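Side-chain contact in sawadee homeodomain homolog 1 (Arabidopsis thaliana, PDB 4IUP), which binds methylated histone H3 tails through its SAWADEE domain and is required for RNA-directed DNA methylation and transcriptional silencing: residues E122-L126 against E127-R131. The protein carries 2 engineered substitutions. Numbering follows the deposited sequence.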
loop_
_atom_site.group_PDB
_atom_site.type_symbol
_atom_site.label_atom_id
_atom_site.label_comp_id
_atom_site.label_asym_id
_atom_site.label_seq_id
_atom_site.Cartn_x
_atom_site.Cartn_y
_atom_site.Cartn_z
ATOM N N GLU A 122 -5.597 -8.549 -10.691
ATOM C CA GLU A 122 -6.929 -7.986 -10.497
ATOM C C GLU A 122 -7.016 -6.656 -11.237
ATOM O O GLU A 122 -6.051 -5.892 -11.257
ATOM C CB GLU A 122 -7.212 -7.774 -9.001
ATOM C CG GLU A 122 -8.609 -7.244 -8.689
ATOM C CD GLU A 122 -8.960 -7.257 -7.203
ATOM O OE1 GLU A 122 -8.082 -7.541 -6.355
ATOM O OE2 GLU A 122 -10.135 -6.966 -6.883
ATOM N N SER A 123 -8.164 -6.399 -11.859
ATOM C CA SER A 123 -8.436 -5.107 -12.465
ATOM C C SER A 123 -9.040 -4.164 -11.424
ATOM O O SER A 123 -10.093 -4.450 -10.861
ATOM C CB SER A 123 -9.374 -5.269 -13.662
ATOM O OG SER A 123 -8.725 -5.983 -14.699
ATOM N N LEU A 124 -8.361 -3.047 -11.172
ATOM C CA LEU A 124 -8.776 -2.090 -10.148
ATOM C C LEU A 124 -8.989 -0.696 -10.721
ATOM O O LEU A 124 -8.342 -0.300 -11.697
ATOM C CB LEU A 124 -7.742 -2.025 -9.012
ATOM C CG LEU A 124 -7.527 -3.292 -8.166
ATOM C CD1 LEU A 124 -6.403 -3.084 -7.171
ATOM C CD2 LEU A 124 -8.800 -3.681 -7.442
ATOM N N GLY A 125 -9.904 0.044 -10.109
ATOM C CA GLY A 125 -10.069 1.455 -10.422
ATOM C C GLY A 125 -9.147 2.294 -9.551
ATOM O O GLY A 125 -8.555 1.798 -8.569
ATOM N N LEU A 126 -9.034 3.570 -9.903
ATOM C CA LEU A 126 -8.193 4.499 -9.154
ATOM C C LEU A 126 -8.602 4.561 -7.676
ATOM O O LEU A 126 -7.767 4.794 -6.800
ATOM C CB LEU A 126 -8.243 5.905 -9.776
ATOM C CG LEU A 126 -7.130 6.861 -9.324
ATOM C CD1 LEU A 126 -5.769 6.354 -9.794
ATOM C CD2 LEU A 126 -7.395 8.279 -9.828
ATOM N N GLU A 127 -9.883 4.333 -7.411
ATOM C CA GLU A 127 -10.432 4.454 -6.056
ATOM C C GLU A 127 -9.992 3.329 -5.105
ATOM O O GLU A 127 -10.305 3.366 -3.916
ATOM C CB GLU A 127 -11.965 4.571 -6.107
ATOM C CG GLU A 127 -12.737 3.255 -6.334
ATOM C CD GLU A 127 -12.663 2.703 -7.757
ATOM O OE1 GLU A 127 -12.255 3.431 -8.693
ATOM O OE2 GLU A 127 -13.036 1.520 -7.938
ATOM N N ARG A 128 -9.282 2.332 -5.632
ATOM C CA ARG A 128 -8.777 1.224 -4.818
ATOM C C ARG A 128 -7.253 1.117 -4.813
ATOM O O ARG A 128 -6.697 0.127 -4.349
ATOM C CB ARG A 128 -9.404 -0.107 -5.260
ATOM C CG ARG A 128 -10.905 -0.158 -5.012
ATOM C CD ARG A 128 -11.475 -1.566 -4.901
ATOM N NE ARG A 128 -12.887 -1.464 -4.536
ATOM C CZ ARG A 128 -13.605 -2.400 -3.917
ATOM N NH1 ARG A 128 -13.070 -3.572 -3.579
ATOM N NH2 ARG A 128 -14.881 -2.154 -3.643
ATOM N N ILE A 129 -6.575 2.134 -5.329
ATOM C CA ILE A 129 -5.118 2.110 -5.371
ATOM C C ILE A 129 -4.512 3.412 -4.832
ATOM O O ILE A 129 -5.083 4.492 -5.006
ATOM C CB ILE A 129 -4.574 1.755 -6.789
ATOM C CG1 ILE A 129 -4.971 2.809 -7.831
ATOM C CG2 ILE A 129 -5.045 0.351 -7.236
ATOM C CD1 ILE A 129 -4.399 2.527 -9.228
ATOM N N CYS A 130 -3.370 3.294 -4.164
ATOM C CA CYS A 130 -2.646 4.455 -3.635
ATOM C C CYS A 130 -1.205 4.432 -4.113
ATOM O O CYS A 130 -0.616 3.364 -4.245
ATOM C CB CYS A 130 -2.663 4.456 -2.108
ATOM S SG CYS A 130 -4.200 5.067 -1.375
ATOM N N ARG A 131 -0.632 5.606 -4.350
ATOM C CA ARG A 131 0.725 5.687 -4.881
ATOM C C ARG A 131 1.757 5.797 -3.762
ATOM O O ARG A 131 1.419 6.126 -2.628
ATOM C CB ARG A 131 0.864 6.856 -5.869
ATOM C CG ARG A 131 0.793 8.252 -5.228
ATOM C CD ARG A 131 1.174 9.341 -6.227
ATOM N NE ARG A 131 1.031 10.682 -5.652
ATOM C CZ ARG A 131 1.982 11.318 -4.966
ATOM N NH1 ARG A 131 3.169 10.753 -4.766
ATOM N NH2 ARG A 131 1.749 12.533 -4.483
HETATM O O HOH W 1 -11.891 -0.913 -8.160
#
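I129 fills the inside of this turn with both of its branches. Its CG2 meets L124 CD1 at 3.7 Å, while CG1, set between the backbone N and the carbonyl carbon (chi1 63°), lies against the carbonyl oxygens of G125 and L126 and carries CD1 to within 4.1 Å of L126 CD1, those two side chains crossing at about a right angle. F111 of strand 110-115 and C79 and the engineered M77 of strand 76-83 also pack on I129. An alanine here would probably open a gap between L124 and L126, which would lose the I129 methyl contacts on that side. The backbone ties the turn: R128 N donates to G125 O (3.1 Å) and I129 N to L126 O (3.3 Å), the i to i+3 pattern of a 3-10 turn. The outer side is looser. There E127, bent at chi2 (-74°), folds back over G125, its OE1 3.4 Å from G125 CA, and a water bridges E127 OE2 to G125 N. R128 runs extended away from the turn to a salt bridge with E82. L126 also packs on C68 and C107, two of the zinc ligands, which places the turn beside the zinc site. This short 3-10 turn joins strands 121-124 and 129-131 of the SAWADEE domain's tandem tudor-like fold.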